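Local atomic coordinates of 5-carboxyvanillate decarboxylase (Sphingomonas paucimobilis, PDB entry 4NG3), a protein that probably catalyses the manganese-dependent removal of a carboxyl group from the aromatic acid 5-carboxyvanillate. Residues L169-H174 and L221-G226; R238-H243 and K258-F263. All coordinates share one frame; numbering follows the deposited sequence.

Interaction 1. Residues L169-H174 and L221-G226; sequences LALYIH and LKIVLG. With MN (manganese (II) ion), chain I; 1DF (4-hydroxy-3-methoxy-5-nitrobenzoic acid), chain J.
V224 lays CG1 over one face of the Y172 ring, displaced toward the CD2-CE2 side, in a CH-pi contact 3.8 Å from V224 CG1 to the Y172 ring centroid and 19° off the ring normal. With CG anti to the backbone N (chi1 -157°), the tyrosine carries its ring forward along the partner strand until Y172 OH lies 3.3 Å from G226 CA, where a side chain on G226 would collide with it. The same hydroxyl is hydrogen-bonded to E8 and T270, which makes Y172 a second-shell residue that positions a manganese ligand. These are adjacent parallel strands of the TIM barrel of the amidohydrolase family, joined through helices 197-211 and 214-217 and bonded by L171 N to K222 O (2.8 Å), V224 N to L171 O (2.8 Å) and I173 N to V224 O. On the other face of the sheet L171 and I223 run side by side; a bend in the isoleucine (chi2 -62°) sets I223 CD1 4.0 Å from L171 CD2. I173 reaches across with CD1, 3.8 Å from I223 CG2, and packs against helix 197-211 as well. Water 2 bridges I173 O and G226 N at the C-terminal ends of the strands. Beyond the same strand end, H174 NE2 binds manganese at 2.2 Å, in a site completed by E8, D297, a water and the phenolic and nitro oxygens, O3 and O11, of the bound nitrobenzoate.

Interaction 2. Residues R238-H243 and K258-F263; sequences RLDYMH and KPSEYF. With 1DF (4-hydroxy-3-methoxy-5-nitrobenzoic acid), chain B; EDO (1,2-ethanediol), chain K.
The hydroxyl of S260 donates a short hydrogen bond to the D240 carboxylate, 2.5 Å from S260 OG to D240 OD2, while the backbone S260 N donates to D240 OD1 at 2.8 Å with an N-H...O angle of 160°. This two-point grip holds the first turn of helix 259-266, whose N-cap is K258, against the end of helix 236-241; both helices belong to the excursion between two consecutive strands of the TIM barrel. Each oxygen of D240 uses its syn lone pair, and the two bonds together fix the rotation of the carboxylate. S260 OG stands between its backbone N and carbonyl carbon (chi1 75°), which brings the hydroxyl to D240 OD2. Facing the N-terminal end of helix 259-266, the carboxylate is probably stabilised as the anion. Replacing D240 by an alanine removes the carboxylate, and S260 N and S260 OG would probably lose this shared acceptor, leaving the helix start less firmly tied. P259 wedges in beside this pair: P259 CD lies 3.3 Å from D240 OD1, P259 CB meets L239 CB at 4.1 Å, and P259 CG rests over one face of the H243 ring, 20° off its normal. At the far side of helix 236-241, R238 points to the active site of the second subunit, where R238 NH2 donates to nitro oxygen O22 of the bound nitrobenzoate at 2.9 Å.

Interaction 1 lies in the buried core of the barrel, whereas interaction 2 is partly buried, at the periphery beside the second subunit, with centres about 19 Å apart. The first joins strands through backbone hydrogen bonds and apolar side chains; the second joins two helix ends through a side-chain carboxylate and a proline. Chain order connects them: strand 223-225 leads out to the helices of 238-243 and 258-263, and helix 259-266 returns to strand 267-270, next in the barrel. They touch where L225 CD1 packs 4.0 Å from F263 CE1. Across the dimer, R238 of the second subunit is hydrogen-bonded to the nitrobenzoate that, like H174, coordinates the manganese.

Interaction 1. Residues L169-H174 and L221-G226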
ATOM      1  N   LEU A 169       7.234  26.002  -7.104  1.00  9.04           N
ATOM      2  CA  LEU A 169       6.080  25.607  -6.299  1.00  6.97           C
ATOM      3  C   LEU A 169       6.083  24.109  -6.001  1.00 11.20           C
ATOM      4  O   LEU A 169       6.343  23.286  -6.889  1.00  9.35           O
ATOM      5  CB  LEU A 169       4.780  25.973  -7.014  1.00  7.08           C
ATOM      6  CG  LEU A 169       4.555  27.463  -7.293  1.00 10.76           C
ATOM      7  CD1 LEU A 169       3.239  27.664  -8.023  1.00 11.94           C
ATOM      8  CD2 LEU A 169       4.577  28.256  -5.980  1.00  9.93           C
ATOM      9  N   ALA A 170       5.789  23.756  -4.753  1.00  6.43           N
ATOM     10  CA  ALA A 170       5.618  22.355  -4.394  1.00  6.43           C
ATOM     11  C   ALA A 170       4.275  21.841  -4.926  1.00  6.67           C
ATOM     12  O   ALA A 170       3.298  22.591  -5.014  1.00  9.39           O
ATOM     13  CB  ALA A 170       5.707  22.171  -2.867  1.00  6.80           C
ATOM     14  N   LEU A 171       4.236  20.568  -5.307  1.00  7.79           N
ATOM     15  CA  LEU A 171       3.014  19.971  -5.850  1.00  9.66           C
ATOM     16  C   LEU A 171       2.482  18.927  -4.883  1.00  8.74           C
ATOM     17  O   LEU A 171       3.135  17.930  -4.635  1.00  7.67           O
ATOM     18  CB  LEU A 171       3.280  19.304  -7.209  1.00  7.42           C
ATOM     19  CG  LEU A 171       2.102  18.469  -7.744  1.00  7.76           C
ATOM     20  CD1 LEU A 171       0.921  19.356  -8.176  1.00  8.50           C
ATOM     21  CD2 LEU A 171       2.531  17.505  -8.867  1.00 11.76           C
ATOM     22  N   TYR A 172       1.292  19.174  -4.354  1.00  8.28           N
ATOM     23  CA  TYR A 172       0.599  18.221  -3.496  1.00  6.57           C
ATOM     24  C   TYR A 172      -0.123  17.276  -4.435  1.00  9.79           C
ATOM     25  O   TYR A 172      -1.016  17.707  -5.171  1.00 10.33           O
ATOM     26  CB  TYR A 172      -0.419  18.977  -2.620  1.00  5.61           C
ATOM     27  CG  TYR A 172      -0.816  18.279  -1.333  1.00  5.45           C
ATOM     28  CD1 TYR A 172      -1.296  16.967  -1.338  1.00  8.51           C
ATOM     29  CD2 TYR A 172      -0.702  18.930  -0.112  1.00  8.59           C
ATOM     30  CE1 TYR A 172      -1.651  16.327  -0.153  1.00 10.32           C
ATOM     31  CE2 TYR A 172      -1.061  18.307   1.070  1.00  8.94           C
ATOM     32  CZ  TYR A 172      -1.532  17.012   1.048  1.00  7.85           C
ATOM     33  OH  TYR A 172      -1.881  16.392   2.230  1.00 10.36           O
ATOM     34  N   ILE A 173       0.280  16.006  -4.455  1.00  6.80           N
ATOM     35  CA  ILE A 173      -0.459  15.010  -5.214  1.00  7.01           C
ATOM     36  C   ILE A 173      -1.477  14.367  -4.281  1.00 10.69           C
ATOM     37  O   ILE A 173      -1.134  13.515  -3.458  1.00  9.80           O
ATOM     38  CB  ILE A 173       0.443  13.937  -5.864  1.00 11.30           C
ATOM     39  CG1 ILE A 173       1.428  14.604  -6.833  1.00 11.97           C
ATOM     40  CG2 ILE A 173      -0.421  12.917  -6.608  1.00  8.48           C
ATOM     41  CD1 ILE A 173       2.280  13.636  -7.639  1.00 13.10           C
ATOM     42  N   HIS A 174      -2.722  14.823  -4.401  1.00  9.08           N
ATOM     43  CA  HIS A 174      -3.830  14.363  -3.569  1.00 10.37           C
ATOM     44  C   HIS A 174      -4.459  13.121  -4.209  1.00  9.22           C
ATOM     45  O   HIS A 174      -4.311  12.894  -5.419  1.00  9.06           O
ATOM     46  CB  HIS A 174      -4.845  15.508  -3.440  1.00  7.33           C
ATOM     47  CG  HIS A 174      -6.008  15.204  -2.546  1.00 15.02           C
ATOM     48  ND1 HIS A 174      -7.120  14.517  -2.980  1.00 10.58           N
ATOM     49  CD2 HIS A 174      -6.233  15.501  -1.243  1.00 16.32           C
ATOM     50  CE1 HIS A 174      -7.974  14.390  -1.980  1.00 11.42           C
ATOM     51  NE2 HIS A 174      -7.463  14.985  -0.916  1.00 13.34           N
ATOM     52  N   LEU A 221      12.089  19.176  -8.224  1.00  7.36           N
ATOM     53  CA  LEU A 221      10.675  19.008  -7.900  1.00  8.79           C
ATOM     54  C   LEU A 221      10.490  18.762  -6.406  1.00 13.59           C
ATOM     55  O   LEU A 221      11.271  18.043  -5.778  1.00 11.94           O
ATOM     56  CB  LEU A 221      10.089  17.814  -8.634  1.00 13.52           C
ATOM     57  CG  LEU A 221       9.681  17.956 -10.089  1.00 14.91           C
ATOM     58  CD1 LEU A 221       9.242  16.582 -10.582  1.00  9.75           C
ATOM     59  CD2 LEU A 221       8.564  18.979 -10.229  1.00 15.08           C
ATOM     60  N   LYS A 222       9.452  19.362  -5.839  1.00  8.56           N
ATOM     61  CA  LYS A 222       9.008  18.970  -4.509  1.00  8.09           C
ATOM     62  C   LYS A 222       7.571  18.454  -4.589  1.00  9.46           C
ATOM     63  O   LYS A 222       6.671  19.150  -5.055  1.00 11.74           O
ATOM     64  CB  LYS A 222       9.120  20.128  -3.518  1.00 12.20           C
ATOM     65  CG  LYS A 222       8.727  19.757  -2.084  1.00 19.25           C
ATOM     66  CD  LYS A 222       9.794  18.892  -1.395  1.00 20.23           C
ATOM     67  CE  LYS A 222      11.045  19.711  -1.044  1.00 24.30           C
ATOM     68  NZ  LYS A 222      12.233  18.864  -0.675  1.00 18.07           N
ATOM     69  N   ILE A 223       7.379  17.215  -4.146  1.00  9.80           N
ATOM     70  CA  ILE A 223       6.065  16.587  -4.140  1.00  9.16           C
ATOM     71  C   ILE A 223       5.625  16.425  -2.695  1.00 10.84           C
ATOM     72  O   ILE A 223       6.440  16.148  -1.811  1.00 11.37           O
ATOM     73  CB  ILE A 223       6.092  15.198  -4.822  1.00  6.19           C
ATOM     74  CG1 ILE A 223       6.720  15.284  -6.214  1.00 10.41           C
ATOM     75  CG2 ILE A 223       4.682  14.594  -4.919  1.00  6.49           C
ATOM     76  CD1 ILE A 223       5.959  16.183  -7.182  1.00 12.25           C
ATOM     77  N   VAL A 224       4.337  16.623  -2.450  1.00  7.86           N
ATOM     78  CA  VAL A 224       3.783  16.417  -1.120  1.00  7.26           C
ATOM     79  C   VAL A 224       2.686  15.375  -1.216  1.00  7.58           C
ATOM     80  O   VAL A 224       1.835  15.451  -2.110  1.00  9.42           O
ATOM     81  CB  VAL A 224       3.199  17.737  -0.534  1.00  6.50           C
ATOM     82  CG1 VAL A 224       2.457  17.450   0.779  1.00  5.98           C
ATOM     83  CG2 VAL A 224       4.293  18.752  -0.322  1.00  9.23           C
ATOM     84  N   LEU A 225       2.718  14.400  -0.309  1.00  7.26           N
ATOM     85  CA  LEU A 225       1.714  13.347  -0.238  1.00 10.26           C
ATOM     86  C   LEU A 225       1.039  13.371   1.128  1.00  6.61           C
ATOM     87  O   LEU A 225       1.717  13.440   2.155  1.00  7.99           O
ATOM     88  CB  LEU A 225       2.356  11.972  -0.432  1.00  8.81           C
ATOM     89  CG  LEU A 225       3.041  11.647  -1.757  1.00  9.74           C
ATOM     90  CD1 LEU A 225       3.603  10.217  -1.701  1.00  9.99           C
ATOM     91  CD2 LEU A 225       2.036  11.781  -2.865  1.00  6.56           C
ATOM     92  N   GLY A 226      -0.287  13.290   1.147  1.00  7.10           N
ATOM     93  CA  GLY A 226      -1.002  13.235   2.406  1.00  5.12           C
ATOM     94  C   GLY A 226      -1.106  11.816   2.948  1.00  7.16           C
ATOM     95  O   GLY A 226      -0.454  10.903   2.447  1.00  7.45           O
TER
HETATM   96 MN    MN I 401      -8.222  15.039   1.188  0.74  7.79          MN
HETATM   97  C1  1DF J 402     -12.899  11.881   1.068  1.00  8.86           C
HETATM   98  CO1 1DF J 402     -11.693  11.837   1.772  1.00  9.82           C
HETATM   99  CO2 1DF J 402     -13.036  12.703  -0.041  1.00 10.35           C
HETATM  100  CM1 1DF J 402     -10.626  12.637   1.353  1.00  8.95           C
HETATM  101  CM2 1DF J 402     -11.975  13.487  -0.446  1.00 13.40           C
HETATM  102  OM  1DF J 402     -12.050  14.329  -1.528  1.00 14.71           O
HETATM  103  CZ  1DF J 402     -10.784  13.460   0.249  1.00 15.17           C
HETATM  104  CC  1DF J 402     -14.078  11.058   1.447  1.00 15.14           C
HETATM  105  CV  1DF J 402     -12.961  14.127  -2.552  1.00 10.40           C
HETATM  106  O1  1DF J 402     -14.194  10.601   2.610  1.00 13.71           O
HETATM  107  O2  1DF J 402     -14.968  10.832   0.581  1.00 13.42           O
HETATM  108  O3  1DF J 402      -9.963  14.537   0.059  1.00 13.93           O
HETATM  109  N   1DF J 402      -9.292  12.404   1.837  1.00 18.74           N
HETATM  110  O11 1DF J 402      -8.305  13.209   1.519  1.00 17.03           O
HETATM  111  O22 1DF J 402      -9.058  11.391   2.604  1.00 22.30           O
HETATM  112  O   HOH W   1       8.539  21.769  -7.224  1.00 18.21           O
HETATM  113  O   HOH W   2      -1.788  12.536  -0.968  1.00 10.59           O
HETATM  114  O   HOH W   3      -8.517  17.256   1.170  1.00 16.84           O

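Interaction 2. Residues R238-H243 and K258-F263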
ATOM      1  N   ARG A 238      12.261  -1.873   1.544  1.00  6.97           N
ATOM      2  CA  ARG A 238      11.969  -2.853   0.493  1.00  7.87           C
ATOM      3  C   ARG A 238      12.111  -2.239  -0.889  1.00  7.28           C
ATOM      4  O   ARG A 238      12.624  -2.884  -1.797  1.00  7.81           O
ATOM      5  CB  ARG A 238      10.558  -3.438   0.662  1.00 13.33           C
ATOM      6  CG  ARG A 238      10.211  -4.658  -0.224  1.00 11.88           C
ATOM      7  CD  ARG A 238       9.230  -5.537   0.542  1.00  9.44           C
ATOM      8  NE  ARG A 238       8.493  -6.527  -0.246  1.00  8.27           N
ATOM      9  CZ  ARG A 238       8.978  -7.706  -0.614  1.00 16.50           C
ATOM     10  NH1 ARG A 238      10.234  -8.033  -0.325  1.00 15.60           N
ATOM     11  NH2 ARG A 238       8.215  -8.554  -1.296  1.00 15.50           N
ATOM     12  N   LEU A 239      11.658  -0.997  -1.041  1.00  8.76           N
ATOM     13  CA  LEU A 239      11.849  -0.261  -2.292  1.00  8.04           C
ATOM     14  C   LEU A 239      13.331  -0.200  -2.656  1.00 11.39           C
ATOM     15  O   LEU A 239      13.710  -0.423  -3.809  1.00  9.86           O
ATOM     16  CB  LEU A 239      11.290   1.156  -2.172  1.00  7.21           C
ATOM     17  CG  LEU A 239       9.769   1.242  -2.211  1.00 10.41           C
ATOM     18  CD1 LEU A 239       9.328   2.632  -1.780  1.00  8.57           C
ATOM     19  CD2 LEU A 239       9.275   0.918  -3.615  1.00  9.32           C
ATOM     20  N   ASP A 240      14.164   0.106  -1.665  1.00  7.81           N
ATOM     21  CA  ASP A 240      15.608   0.126  -1.854  1.00  9.78           C
ATOM     22  C   ASP A 240      16.186  -1.254  -2.133  1.00  9.29           C
ATOM     23  O   ASP A 240      16.982  -1.418  -3.060  1.00  9.49           O
ATOM     24  CB  ASP A 240      16.319   0.727  -0.634  1.00 10.80           C
ATOM     25  CG  ASP A 240      16.206   2.240  -0.578  1.00 12.07           C
ATOM     26  OD1 ASP A 240      15.650   2.836  -1.531  1.00 10.96           O
ATOM     27  OD2 ASP A 240      16.691   2.832   0.415  1.00 13.75           O
ATOM     28  N   TYR A 241      15.808  -2.245  -1.329  1.00  7.61           N
ATOM     29  CA  TYR A 241      16.430  -3.553  -1.465  1.00  7.96           C
ATOM     30  C   TYR A 241      16.171  -4.154  -2.839  1.00  8.16           C
ATOM     31  O   TYR A 241      17.090  -4.655  -3.485  1.00  8.46           O
ATOM     32  CB  TYR A 241      16.031  -4.553  -0.355  1.00  8.04           C
ATOM     33  CG  TYR A 241      16.779  -5.845  -0.575  1.00  8.45           C
ATOM     34  CD1 TYR A 241      18.061  -6.020  -0.062  1.00  8.80           C
ATOM     35  CD2 TYR A 241      16.254  -6.846  -1.386  1.00 12.54           C
ATOM     36  CE1 TYR A 241      18.773  -7.164  -0.316  1.00  9.08           C
ATOM     37  CE2 TYR A 241      16.970  -7.992  -1.657  1.00 11.27           C
ATOM     38  CZ  TYR A 241      18.228  -8.149  -1.113  1.00  9.28           C
ATOM     39  OH  TYR A 241      18.951  -9.293  -1.376  1.00 13.07           O
ATOM     40  N   MET A 242      14.917  -4.106  -3.273  1.00  8.03           N
ATOM     41  CA  MET A 242      14.502  -4.762  -4.504  1.00 12.18           C
ATOM     42  C   MET A 242      14.833  -3.973  -5.770  1.00 11.25           C
ATOM     43  O   MET A 242      14.560  -4.440  -6.878  1.00 12.23           O
ATOM     44  CB  MET A 242      12.997  -5.065  -4.441  1.00 13.11           C
ATOM     45  CG  MET A 242      12.668  -6.223  -3.505  1.00  8.30           C
ATOM     46  SD  MET A 242      13.503  -7.710  -4.083  1.00 11.59           S
ATOM     47  CE  MET A 242      13.069  -8.901  -2.806  1.00 17.99           C
ATOM     48  N   HIS A 243      15.420  -2.789  -5.616  1.00  8.10           N
ATOM     49  CA  HIS A 243      15.689  -1.952  -6.775  1.00 10.77           C
ATOM     50  C   HIS A 243      16.715  -2.582  -7.704  1.00 12.42           C
ATOM     51  O   HIS A 243      16.621  -2.425  -8.920  1.00 13.06           O
ATOM     52  CB  HIS A 243      16.111  -0.533  -6.382  1.00  7.90           C
ATOM     53  CG  HIS A 243      16.080   0.430  -7.528  1.00 11.28           C
ATOM     54  ND1 HIS A 243      17.155   1.220  -7.870  1.00 14.64           N
ATOM     55  CD2 HIS A 243      15.108   0.708  -8.431  1.00  7.90           C
ATOM     56  CE1 HIS A 243      16.839   1.960  -8.920  1.00 16.63           C
ATOM     57  NE2 HIS A 243      15.604   1.664  -9.282  1.00  8.31           N
ATOM     58  N   LYS A 258      19.108   6.054  -4.640  1.00  9.30           N
ATOM     59  CA  LYS A 258      18.216   4.983  -4.200  1.00  8.66           C
ATOM     60  C   LYS A 258      16.796   5.542  -4.125  1.00  6.98           C
ATOM     61  O   LYS A 258      16.615   6.738  -3.879  1.00 10.75           O
ATOM     62  CB  LYS A 258      18.622   4.491  -2.810  1.00 10.04           C
ATOM     63  CG  LYS A 258      20.028   3.932  -2.700  1.00 10.45           C
ATOM     64  CD  LYS A 258      20.301   3.446  -1.277  1.00 16.37           C
ATOM     65  CE  LYS A 258      21.694   2.812  -1.182  1.00 25.97           C
ATOM     66  NZ  LYS A 258      21.967   2.218   0.158  1.00 33.31           N
ATOM     67  N   PRO A 259      15.783   4.684  -4.330  1.00  7.41           N
ATOM     68  CA  PRO A 259      14.382   5.103  -4.240  1.00  6.67           C
ATOM     69  C   PRO A 259      14.068   5.888  -2.960  1.00  8.09           C
ATOM     70  O   PRO A 259      13.403   6.936  -3.039  1.00  6.46           O
ATOM     71  CB  PRO A 259      13.627   3.767  -4.285  1.00  9.52           C
ATOM     72  CG  PRO A 259      14.483   2.943  -5.209  1.00 12.14           C
ATOM     73  CD  PRO A 259      15.904   3.284  -4.776  1.00  7.13           C
ATOM     74  N   SER A 260      14.564   5.425  -1.813  1.00  8.04           N
ATOM     75  CA  SER A 260      14.284   6.115  -0.553  1.00  8.35           C
ATOM     76  C   SER A 260      14.956   7.482  -0.494  1.00 10.67           C
ATOM     77  O   SER A 260      14.481   8.388   0.191  1.00  8.45           O
ATOM     78  CB  SER A 260      14.708   5.275   0.659  1.00  9.21           C
ATOM     79  OG  SER A 260      16.125   5.282   0.824  1.00 11.41           O
ATOM     80  N   GLU A 261      16.063   7.631  -1.212  1.00  6.96           N
ATOM     81  CA  GLU A 261      16.772   8.901  -1.229  1.00 10.04           C
ATOM     82  C   GLU A 261      16.005   9.948  -2.028  1.00  8.95           C
ATOM     83  O   GLU A 261      15.984  11.125  -1.659  1.00  9.36           O
ATOM     84  CB  GLU A 261      18.200   8.706  -1.735  1.00  8.77           C
ATOM     85  CG  GLU A 261      18.998   7.807  -0.799  1.00  9.57           C
ATOM     86  CD  GLU A 261      20.343   7.386  -1.360  1.00 15.64           C
ATOM     87  OE1 GLU A 261      20.565   7.519  -2.585  1.00 15.02           O
ATOM     88  OE2 GLU A 261      21.181   6.914  -0.566  1.00 15.86           O
ATOM     89  N   TYR A 262      15.344   9.519  -3.103  1.00  7.74           N
ATOM     90  CA  TYR A 262      14.428  10.413  -3.805  1.00  6.75           C
ATOM     91  C   TYR A 262      13.270  10.778  -2.915  1.00  8.79           C
ATOM     92  O   TYR A 262      12.791  11.915  -2.928  1.00  6.07           O
ATOM     93  CB  TYR A 262      13.881   9.766  -5.072  1.00  7.30           C
ATOM     94  CG  TYR A 262      14.924   9.582  -6.123  1.00  6.72           C
ATOM     95  CD1 TYR A 262      15.460  10.682  -6.786  1.00  6.88           C
ATOM     96  CD2 TYR A 262      15.377   8.316  -6.470  1.00  8.41           C
ATOM     97  CE1 TYR A 262      16.425  10.517  -7.756  1.00  7.20           C
ATOM     98  CE2 TYR A 262      16.343   8.149  -7.437  1.00  9.18           C
ATOM     99  CZ  TYR A 262      16.861   9.257  -8.073  1.00  7.35           C
ATOM    100  OH  TYR A 262      17.825   9.098  -9.038  1.00  9.08           O
ATOM    101  N   PHE A 263      12.787   9.811  -2.151  1.00  9.38           N
ATOM    102  CA  PHE A 263      11.641  10.115  -1.321  1.00 10.96           C
ATOM    103  C   PHE A 263      12.002  11.164  -0.274  1.00  9.95           C
ATOM    104  O   PHE A 263      11.239  12.097  -0.028  1.00  8.27           O
ATOM    105  CB  PHE A 263      11.037   8.872  -0.674  1.00  5.70           C
ATOM    106  CG  PHE A 263       9.661   9.117  -0.130  1.00  6.97           C
ATOM    107  CD1 PHE A 263       8.556   9.109  -0.982  1.00  6.50           C
ATOM    108  CD2 PHE A 263       9.477   9.418   1.205  1.00  9.10           C
ATOM    109  CE1 PHE A 263       7.284   9.371  -0.498  1.00  5.38           C
ATOM    110  CE2 PHE A 263       8.199   9.668   1.709  1.00  8.83           C
ATOM    111  CZ  PHE A 263       7.106   9.647   0.856  1.00  7.56           C
TER
HETATM  112  C1  1DF B 402      10.726 -12.871  -5.221  1.00 10.70           C
HETATM  113  CO1 1DF B 402      10.555 -12.335  -3.947  1.00 12.10           C
HETATM  114  CO2 1DF B 402      10.099 -14.062  -5.561  1.00 14.19           C
HETATM  115  CM1 1DF B 402       9.762 -13.007  -3.018  1.00 17.13           C
HETATM  116  CM2 1DF B 402       9.310 -14.723  -4.626  1.00 16.04           C
HETATM  117  OM  1DF B 402       8.673 -15.903  -4.924  1.00 16.61           O
HETATM  118  CZ  1DF B 402       9.143 -14.201  -3.362  1.00 16.38           C
HETATM  119  CC  1DF B 402      11.585 -12.183  -6.224  1.00 14.55           C
HETATM  120  CV  1DF B 402       8.480 -16.277  -6.236  1.00 17.86           C
HETATM  121  O1  1DF B 402      12.466 -11.368  -5.846  1.00 17.35           O
HETATM  122  O2  1DF B 402      11.452 -12.440  -7.447  1.00 15.65           O
HETATM  123  O3  1DF B 402       8.740 -15.073  -2.375  1.00 18.18           O
HETATM  124  N   1DF B 402       9.330 -12.327  -1.843  1.00 23.87           N
HETATM  125  O11 1DF B 402       8.637 -12.957  -0.927  1.00 25.35           O
HETATM  126  O22 1DF B 402       9.630 -11.069  -1.691  1.00 23.81           O
HETATM  127  C1  EDO K 403      18.760  -7.028  -4.986  1.00 24.34           C
HETATM  128  O1  EDO K 403      17.778  -6.132  -5.523  1.00 20.29           O
HETATM  129  C2  EDO K 403      19.667  -6.296  -3.997  1.00 26.59           C
HETATM  130  O2  EDO K 403      20.602  -5.465  -4.693  1.00 26.32           O